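Local atomic coordinates of TqaA (PDB entry 5DLK), a protein that probably closes a nonribosomal peptide into a macrocycle through its terminal condensation-like domain, the part of the synthetase contained in this chain. Residues Ala290-Leu295 with Leu333-Pro338; Met347-His352 with Thr461-Asp466. One frame throughout, in Å; residues are numbered along the deposited sequence.

Contact 1: residues Ala290-Leu295 with Leu333-Pro338; sequences ATALFL and LRVTFP
A292 meets both V335 and F337, and its methyl group packs between the helix and the strand. CB of A292 lies 3.8 Å from each of CG1 and CG2 of V335, resting against the fork of the valine and not against one branch. With CG1 anti to the backbone N (chi1 178°) and CG2 beside it, V335 turns this forked end to the helix. The same CB is 4.1 Å from CZ of F337, and the carbonyl O of A292 comes obliquely within 3.7 Å of that CZ.

L293, the next residue, carries the contact to the rim of the ring. Its backbone N stands near the ring plane, at the edge, 4.0 Å from CZ of F337, while CD1 of L293 touches CE2 of F337 at 4.2 Å and the two side chains cross at about a right angle. An alanine in place of F337 would probably open a gap beside the backbone of A292 and L293 and take the ring away from CD1 of L293.

No hydrogen bond spans the interface; V335 pairs through its backbone with V304 of the neighbouring strand 303-310. Such apolar packing of helix 283-299 against the outermost strand 329-336 of a mixed sheet is that of the layered alpha/beta lobe in condensation domains, relatives of the CoA-dependent acyltransferases.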
ATOM      1  N   ALA A 290       6.070 -20.458   5.050  1.00 12.77           N
ATOM      2  CA  ALA A 290       6.982 -20.450   6.185  1.00 13.91           C
ATOM      3  C   ALA A 290       6.292 -19.846   7.415  1.00 13.74           C
ATOM      4  O   ALA A 290       6.421 -20.343   8.543  1.00 15.80           O
ATOM      5  CB  ALA A 290       8.275 -19.657   5.841  1.00 14.41           C
ATOM      6  N   THR A 291       5.562 -18.764   7.188  1.00 12.46           N
ATOM      7  CA  THR A 291       4.819 -18.104   8.252  1.00 13.38           C
ATOM      8  C   THR A 291       3.747 -19.046   8.832  1.00 14.84           C
ATOM      9  O   THR A 291       3.541 -19.090  10.056  1.00 13.33           O
ATOM     10  CB  THR A 291       4.175 -16.808   7.738  1.00 14.10           C
ATOM     11  OG1 THR A 291       5.218 -15.930   7.281  1.00 14.70           O
ATOM     12  CG2 THR A 291       3.383 -16.117   8.854  1.00 16.89           C
ATOM     13  N   ALA A 292       3.083 -19.801   7.963  1.00 12.52           N
ATOM     14  CA  ALA A 292       2.053 -20.736   8.434  1.00 11.58           C
ATOM     15  C   ALA A 292       2.634 -21.832   9.308  1.00 11.07           C
ATOM     16  O   ALA A 292       2.044 -22.199  10.325  1.00 13.04           O
ATOM     17  CB  ALA A 292       1.307 -21.363   7.258  1.00 12.47           C
ATOM     18  N   LEU A 293       3.793 -22.346   8.923  1.00 12.49           N
ATOM     19  CA  LEU A 293       4.423 -23.393   9.717  1.00 13.56           C
ATOM     20  C   LEU A 293       4.845 -22.844  11.079  1.00 12.29           C
ATOM     21  O   LEU A 293       4.677 -23.518  12.114  1.00 13.92           O
ATOM     22  CB  LEU A 293       5.633 -23.993   8.994  1.00 13.45           C
ATOM     23  CG  LEU A 293       6.253 -25.157   9.770  1.00 15.32           C
ATOM     24  CD1 LEU A 293       5.249 -26.301   9.952  1.00 18.25           C
ATOM     25  CD2 LEU A 293       7.498 -25.632   9.049  1.00 23.43           C
ATOM     26  N   PHE A 294       5.424 -21.646  11.067  1.00 13.02           N
ATOM     27  CA  PHE A 294       5.816 -20.948  12.289  1.00 14.55           C
ATOM     28  C   PHE A 294       4.619 -20.834  13.229  1.00 13.42           C
ATOM     29  O   PHE A 294       4.708 -21.167  14.434  1.00 14.36           O
ATOM     30  CB  PHE A 294       6.391 -19.557  11.953  1.00 13.78           C
ATOM     31  CG  PHE A 294       6.697 -18.704  13.172  1.00 15.66           C
ATOM     32  CD1 PHE A 294       7.937 -18.769  13.776  1.00 19.05           C
ATOM     33  CD2 PHE A 294       5.746 -17.827  13.679  1.00 19.00           C
ATOM     34  CE1 PHE A 294       8.224 -17.966  14.900  1.00 18.66           C
ATOM     35  CE2 PHE A 294       6.021 -17.037  14.789  1.00 20.12           C
ATOM     36  CZ  PHE A 294       7.261 -17.117  15.397  1.00 16.52           C
ATOM     37  N   LEU A 295       3.488 -20.378  12.688  1.00 12.11           N
ATOM     38  CA  LEU A 295       2.299 -20.240  13.520  1.00 13.58           C
ATOM     39  C   LEU A 295       1.741 -21.591  13.985  1.00 14.07           C
ATOM     40  O   LEU A 295       1.298 -21.721  15.121  1.00 14.69           O
ATOM     41  CB  LEU A 295       1.207 -19.478  12.775  1.00 13.72           C
ATOM     42  CG  LEU A 295       1.488 -17.982  12.550  1.00 15.21           C
ATOM     43  CD1 LEU A 295       0.404 -17.396  11.633  1.00 16.01           C
ATOM     44  CD2 LEU A 295       1.543 -17.228  13.856  1.00 19.08           C
ATOM     45  N   LEU A 333      -5.797 -15.295   5.040  1.00 15.03           N
ATOM     46  CA  LEU A 333      -5.200 -16.430   4.375  1.00 14.46           C
ATOM     47  C   LEU A 333      -5.308 -17.581   5.350  1.00 14.69           C
ATOM     48  O   LEU A 333      -4.841 -17.476   6.485  1.00 14.70           O
ATOM     49  CB  LEU A 333      -3.727 -16.150   4.019  1.00 13.63           C
ATOM     50  CG  LEU A 333      -3.028 -17.328   3.335  1.00 15.54           C
ATOM     51  CD1 LEU A 333      -3.724 -17.658   2.005  1.00 17.57           C
ATOM     52  CD2 LEU A 333      -1.549 -16.973   3.123  1.00 16.51           C
ATOM     53  N   ARG A 334      -5.939 -18.666   4.916  1.00 15.99           N
ATOM     54  CA  ARG A 334      -6.103 -19.844   5.754  1.00 13.48           C
ATOM     55  C   ARG A 334      -5.220 -20.975   5.261  1.00 12.54           C
ATOM     56  O   ARG A 334      -5.231 -21.297   4.064  1.00 14.10           O
ATOM     57  CB  ARG A 334      -7.573 -20.299   5.739  1.00 14.02           C
ATOM     58  CG  ARG A 334      -7.829 -21.516   6.625  1.00 13.18           C
ATOM     59  CD  ARG A 334      -9.298 -21.925   6.532  1.00 13.04           C
ATOM     60  NE  ARG A 334      -9.614 -22.970   7.502  1.00 13.71           N
ATOM     61  CZ  ARG A 334     -10.830 -23.481   7.648  1.00 17.38           C
ATOM     62  NH1 ARG A 334     -11.822 -23.034   6.889  1.00 13.62           N
ATOM     63  NH2 ARG A 334     -11.050 -24.429   8.556  1.00 16.90           N
ATOM     64  N   VAL A 335      -4.481 -21.586   6.172  1.00 11.03           N
ATOM     65  CA  VAL A 335      -3.635 -22.725   5.830  1.00 12.52           C
ATOM     66  C   VAL A 335      -3.996 -23.877   6.752  1.00 15.13           C
ATOM     67  O   VAL A 335      -3.915 -23.761   7.980  1.00 15.19           O
ATOM     68  CB  VAL A 335      -2.133 -22.373   5.936  1.00 13.31           C
ATOM     69  CG1 VAL A 335      -1.254 -23.593   5.627  1.00 16.15           C
ATOM     70  CG2 VAL A 335      -1.816 -21.206   5.013  1.00 14.11           C
ATOM     71  N   THR A 336      -4.381 -24.997   6.149  1.00 14.91           N
ATOM     72  CA  THR A 336      -4.871 -26.130   6.921  1.00 18.25           C
ATOM     73  C   THR A 336      -3.972 -27.326   6.663  1.00 19.24           C
ATOM     74  O   THR A 336      -3.879 -27.804   5.522  1.00 21.74           O
ATOM     75  CB  THR A 336      -6.301 -26.501   6.557  1.00 22.69           C
ATOM     76  OG1 THR A 336      -6.298 -27.153   5.285  1.00 35.06           O
ATOM     77  CG2 THR A 336      -7.178 -25.267   6.486  1.00 12.92           C
ATOM     78  N   PHE A 337      -3.356 -27.809   7.729  1.00 15.67           N
ATOM     79  CA  PHE A 337      -2.433 -28.946   7.678  1.00 15.18           C
ATOM     80  C   PHE A 337      -3.176 -30.243   7.928  1.00 19.11           C
ATOM     81  O   PHE A 337      -4.062 -30.280   8.770  1.00 18.61           O
ATOM     82  CB  PHE A 337      -1.348 -28.799   8.739  1.00 16.10           C
ATOM     83  CG  PHE A 337      -0.516 -27.558   8.606  1.00 20.41           C
ATOM     84  CD1 PHE A 337      -0.986 -26.327   9.064  1.00 18.89           C
ATOM     85  CD2 PHE A 337       0.770 -27.638   8.073  1.00 17.45           C
ATOM     86  CE1 PHE A 337      -0.201 -25.184   8.964  1.00 15.13           C
ATOM     87  CE2 PHE A 337       1.558 -26.504   7.964  1.00 18.85           C
ATOM     88  CZ  PHE A 337       1.071 -25.269   8.417  1.00 16.46           C
ATOM     89  N   PRO A 338      -2.789 -31.321   7.236  1.00 17.37           N
ATOM     90  CA  PRO A 338      -3.438 -32.611   7.508  1.00 17.65           C
ATOM     91  C   PRO A 338      -2.912 -33.254   8.797  1.00 17.60           C
ATOM     92  O   PRO A 338      -1.953 -32.773   9.391  1.00 20.17           O
ATOM     93  CB  PRO A 338      -3.057 -33.457   6.280  1.00 19.30           C
ATOM     94  CG  PRO A 338      -1.727 -32.959   5.892  1.00 21.08           C
ATOM     95  CD  PRO A 338      -1.797 -31.420   6.157  1.00 17.21           C
TER

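Contact 2: residues Met347-His352 with Thr461-Asp466; sequences MDLLHH and TKFSTD
F463 faces L349 and L350, and the apolar part of the interface consists of these three buried side chains. The closest approach is by L349, whose CD2 methyl reaches CZ of F463 at 3.8 Å and its neighbour CE2 at 3.9 Å, the leucine and the ring crossing at about a right angle. L350 offers its own CD2 further back along the ring, 4.4 Å from CD2 of F463, a looser touch. Both methyls come in obliquely. The second torsion of F463 is close to zero (chi2 4°), which holds the CA-CB bond almost in the ring plane and tucks CD1 beside CA; it is therefore the other rim, CD2 through CE2 to CZ, that is presented to the leucines.

No hydrogen bond crosses between the two segments; within each helix the backbone bonds run as usual. In 347-352 the N of H351 bonds to O of M347 at 2.9 Å. In 461-466 the carbonyl O of T461 is gripped twice by T465, through the backbone N at 2.9 Å and through the donated hydroxyl OG1 at 2.7 Å. The two donors arrive from opposite faces of the carbonyl plane; OG1 stands 38° out of it, with a C=O...OG1 angle of 142°. One last backbone bond, from N of D466 to O of K462 at 3.1 Å, closes the final turn before D466 departs from helical geometry.

Helix 283-299 contributes L286 to both F463 and L350, so a third helix packs against the same cluster. The arrangement is helix-helix packing, the end of helix 446-465 against helix 346-358, in the helical layer beside the condensation domain's six-stranded sheet.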
ATOM      1  N   MET A 347       6.842 -29.545  -0.093  1.00 15.69           N
ATOM      2  CA  MET A 347       6.185 -29.265  -1.367  1.00 15.57           C
ATOM      3  C   MET A 347       4.650 -29.266  -1.258  1.00 14.98           C
ATOM      4  O   MET A 347       3.982 -28.448  -1.887  1.00 16.07           O
ATOM      5  CB  MET A 347       6.607 -30.284  -2.431  1.00 17.79           C
ATOM      6  CG  MET A 347       6.348 -29.772  -3.836  1.00 26.02           C
ATOM      7  SD  MET A 347       7.547 -28.446  -4.208  1.00 31.92           S
ATOM      8  CE  MET A 347       8.987 -29.467  -4.543  1.00 40.67           C
ATOM      9  N   ASP A 348       4.117 -30.207  -0.484  1.00 14.98           N
ATOM     10  CA  ASP A 348       2.666 -30.321  -0.282  1.00 15.26           C
ATOM     11  C   ASP A 348       2.148 -29.051   0.380  1.00 14.59           C
ATOM     12  O   ASP A 348       1.086 -28.539   0.018  1.00 14.63           O
ATOM     13  CB  ASP A 348       2.315 -31.539   0.577  1.00 17.30           C
ATOM     14  CG  ASP A 348       2.689 -32.868  -0.095  1.00 19.05           C
ATOM     15  OD1 ASP A 348       2.441 -32.991  -1.304  1.00 22.65           O
ATOM     16  OD2 ASP A 348       3.221 -33.768   0.585  1.00 18.72           O
ATOM     17  N   LEU A 349       2.895 -28.554   1.365  1.00 13.06           N
ATOM     18  CA  LEU A 349       2.505 -27.317   2.042  1.00 12.78           C
ATOM     19  C   LEU A 349       2.583 -26.141   1.077  1.00 14.06           C
ATOM     20  O   LEU A 349       1.700 -25.275   1.066  1.00 14.46           O
ATOM     21  CB  LEU A 349       3.391 -27.073   3.283  1.00 13.57           C
ATOM     22  CG  LEU A 349       3.242 -25.682   3.899  1.00 14.45           C
ATOM     23  CD1 LEU A 349       1.807 -25.475   4.370  1.00 13.34           C
ATOM     24  CD2 LEU A 349       4.239 -25.484   5.057  1.00 13.94           C
ATOM     25  N   LEU A 350       3.636 -26.091   0.260  1.00 13.23           N
ATOM     26  CA  LEU A 350       3.778 -24.972  -0.678  1.00 13.13           C
ATOM     27  C   LEU A 350       2.603 -24.955  -1.679  1.00 13.42           C
ATOM     28  O   LEU A 350       2.026 -23.909  -1.938  1.00 16.11           O
ATOM     29  CB  LEU A 350       5.103 -25.054  -1.426  1.00 14.46           C
ATOM     30  CG  LEU A 350       6.313 -24.845  -0.502  1.00 15.45           C
ATOM     31  CD1 LEU A 350       7.618 -25.144  -1.254  1.00 17.21           C
ATOM     32  CD2 LEU A 350       6.310 -23.412  -0.000  1.00 17.67           C
ATOM     33  N   HIS A 351       2.253 -26.120  -2.223  1.00 14.47           N
ATOM     34  CA  HIS A 351       1.152 -26.173  -3.192  1.00 14.33           C
ATOM     35  C   HIS A 351      -0.164 -25.742  -2.565  1.00 15.38           C
ATOM     36  O   HIS A 351      -0.931 -24.989  -3.179  1.00 17.01           O
ATOM     37  CB  HIS A 351       1.016 -27.579  -3.807  1.00 18.52           C
ATOM     38  CG  HIS A 351       1.995 -27.826  -4.911  1.00 23.46           C
ATOM     39  ND1 HIS A 351       2.108 -26.988  -5.999  1.00 28.89           N
ATOM     40  CD2 HIS A 351       2.926 -28.794  -5.081  1.00 29.19           C
ATOM     41  CE1 HIS A 351       3.062 -27.435  -6.798  1.00 30.43           C
ATOM     42  NE2 HIS A 351       3.574 -28.528  -6.264  1.00 33.73           N
ATOM     43  N   HIS A 352      -0.418 -26.216  -1.349  1.00 14.38           N
ATOM     44  CA  HIS A 352      -1.637 -25.854  -0.635  1.00 12.51           C
ATOM     45  C   HIS A 352      -1.676 -24.356  -0.354  1.00 13.02           C
ATOM     46  O   HIS A 352      -2.700 -23.701  -0.572  1.00 14.47           O
ATOM     47  CB  HIS A 352      -1.763 -26.649   0.671  1.00 14.28           C
ATOM     48  CG  HIS A 352      -2.893 -26.199   1.556  1.00 15.21           C
ATOM     49  ND1 HIS A 352      -4.221 -26.352   1.210  1.00 16.86           N
ATOM     50  CD2 HIS A 352      -2.886 -25.609   2.775  1.00 16.18           C
ATOM     51  CE1 HIS A 352      -4.983 -25.856   2.175  1.00 18.86           C
ATOM     52  NE2 HIS A 352      -4.197 -25.417   3.145  1.00 16.03           N
ATOM     53  N   THR A 461      14.601 -20.475   4.136  1.00 17.63           N
ATOM     54  CA  THR A 461      15.802 -21.118   3.592  1.00 16.80           C
ATOM     55  C   THR A 461      15.744 -22.650   3.696  1.00 18.46           C
ATOM     56  O   THR A 461      16.162 -23.356   2.787  1.00 19.81           O
ATOM     57  CB  THR A 461      17.062 -20.604   4.293  1.00 20.67           C
ATOM     58  OG1 THR A 461      17.191 -19.207   4.017  1.00 17.82           O
ATOM     59  CG2 THR A 461      18.285 -21.340   3.774  1.00 19.90           C
ATOM     60  N   LYS A 462      15.203 -23.165   4.793  1.00 17.30           N
ATOM     61  CA  LYS A 462      15.095 -24.616   4.935  1.00 17.55           C
ATOM     62  C   LYS A 462      14.149 -25.207   3.878  1.00 19.95           C
ATOM     63  O   LYS A 462      14.445 -26.236   3.267  1.00 18.22           O
ATOM     64  CB  LYS A 462      14.629 -24.970   6.344  1.00 21.96           C
ATOM     65  CG  LYS A 462      14.700 -26.457   6.667  1.00 34.33           C
ATOM     66  CD  LYS A 462      14.888 -26.689   8.166  1.00 40.84           C
ATOM     67  CE  LYS A 462      16.128 -25.967   8.685  1.00 40.19           C
ATOM     68  NZ  LYS A 462      16.382 -26.255  10.129  1.00 39.43           N
ATOM     69  N   PHE A 463      13.017 -24.545   3.663  1.00 16.52           N
ATOM     70  CA  PHE A 463      12.062 -24.985   2.642  1.00 18.63           C
ATOM     71  C   PHE A 463      12.711 -25.036   1.258  1.00 20.05           C
ATOM     72  O   PHE A 463      12.513 -25.985   0.494  1.00 21.37           O
ATOM     73  CB  PHE A 463      10.855 -24.048   2.598  1.00 17.70           C
ATOM     74  CG  PHE A 463       9.824 -24.281   3.695  1.00 16.20           C
ATOM     75  CD1 PHE A 463      10.017 -25.213   4.689  1.00 16.64           C
ATOM     76  CD2 PHE A 463       8.643 -23.535   3.694  1.00 18.56           C
ATOM     77  CE1 PHE A 463       9.062 -25.401   5.699  1.00 16.79           C
ATOM     78  CE2 PHE A 463       7.674 -23.723   4.676  1.00 18.14           C
ATOM     79  CZ  PHE A 463       7.867 -24.652   5.668  1.00 15.45           C
ATOM     80  N   SER A 464      13.489 -24.001   0.959  1.00 18.98           N
ATOM     81  CA  SER A 464      14.165 -23.833  -0.318  1.00 21.09           C
ATOM     82  C   SER A 464      15.230 -24.911  -0.532  1.00 22.82           C
ATOM     83  O   SER A 464      15.359 -25.493  -1.619  1.00 23.37           O
ATOM     84  CB  SER A 464      14.807 -22.432  -0.364  1.00 25.56           C
ATOM     85  OG  SER A 464      15.683 -22.291  -1.466  1.00 33.68           O
ATOM     86  N   THR A 465      15.991 -25.154   0.525  1.00 20.42           N
ATOM     87  CA  THR A 465      17.100 -26.107   0.505  1.00 22.51           C
ATOM     88  C   THR A 465      16.624 -27.560   0.316  1.00 29.74           C
ATOM     89  O   THR A 465      17.255 -28.330  -0.422  1.00 26.17           O
ATOM     90  CB  THR A 465      17.932 -25.970   1.794  1.00 24.52           C
ATOM     91  OG1 THR A 465      18.391 -24.611   1.901  1.00 25.21           O
ATOM     92  CG2 THR A 465      19.147 -26.895   1.786  1.00 27.52           C
ATOM     93  N   ASP A 466      15.516 -27.945   0.953  1.00 23.08           N
ATOM     94  CA  ASP A 466      14.994 -29.304   0.754  1.00 25.36           C
ATOM     95  C   ASP A 466      13.468 -29.357   0.651  1.00 21.61           C
ATOM     96  O   ASP A 466      12.794 -29.679   1.624  1.00 22.83           O
ATOM     97  CB  ASP A 466      15.437 -30.233   1.880  1.00 27.40           C
ATOM     98  CG  ASP A 466      15.131 -31.704   1.577  1.00 38.35           C
ATOM     99  OD1 ASP A 466      14.655 -31.999   0.454  1.00 38.33           O
ATOM    100  OD2 ASP A 466      15.371 -32.568   2.454  1.00 43.90           O
TER

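In the fold
Contacts 1 and 2 follow one another along the chain, their centres about 12 Å apart, and share one apolar core. L293 of contact 1 reaches F463 of contact 2 (CD2 to CZ, 3.5 Å), while F337 meets L349 (CE2 to CD1, 3.7 Å), so two leucines and two phenylalanines bring three helices and the strand end together. A probable hydrogen bond from T336 N to H352 NE2, 3.0 Å, adds a polar tie between strand 329-336 and helix 346-358. The core lies near residues that bind phosphopantetheine, which is absent from this model: the side chain of V335 is about 9 Å from that of Y357, and that of L350 about 8 Å from that of T282.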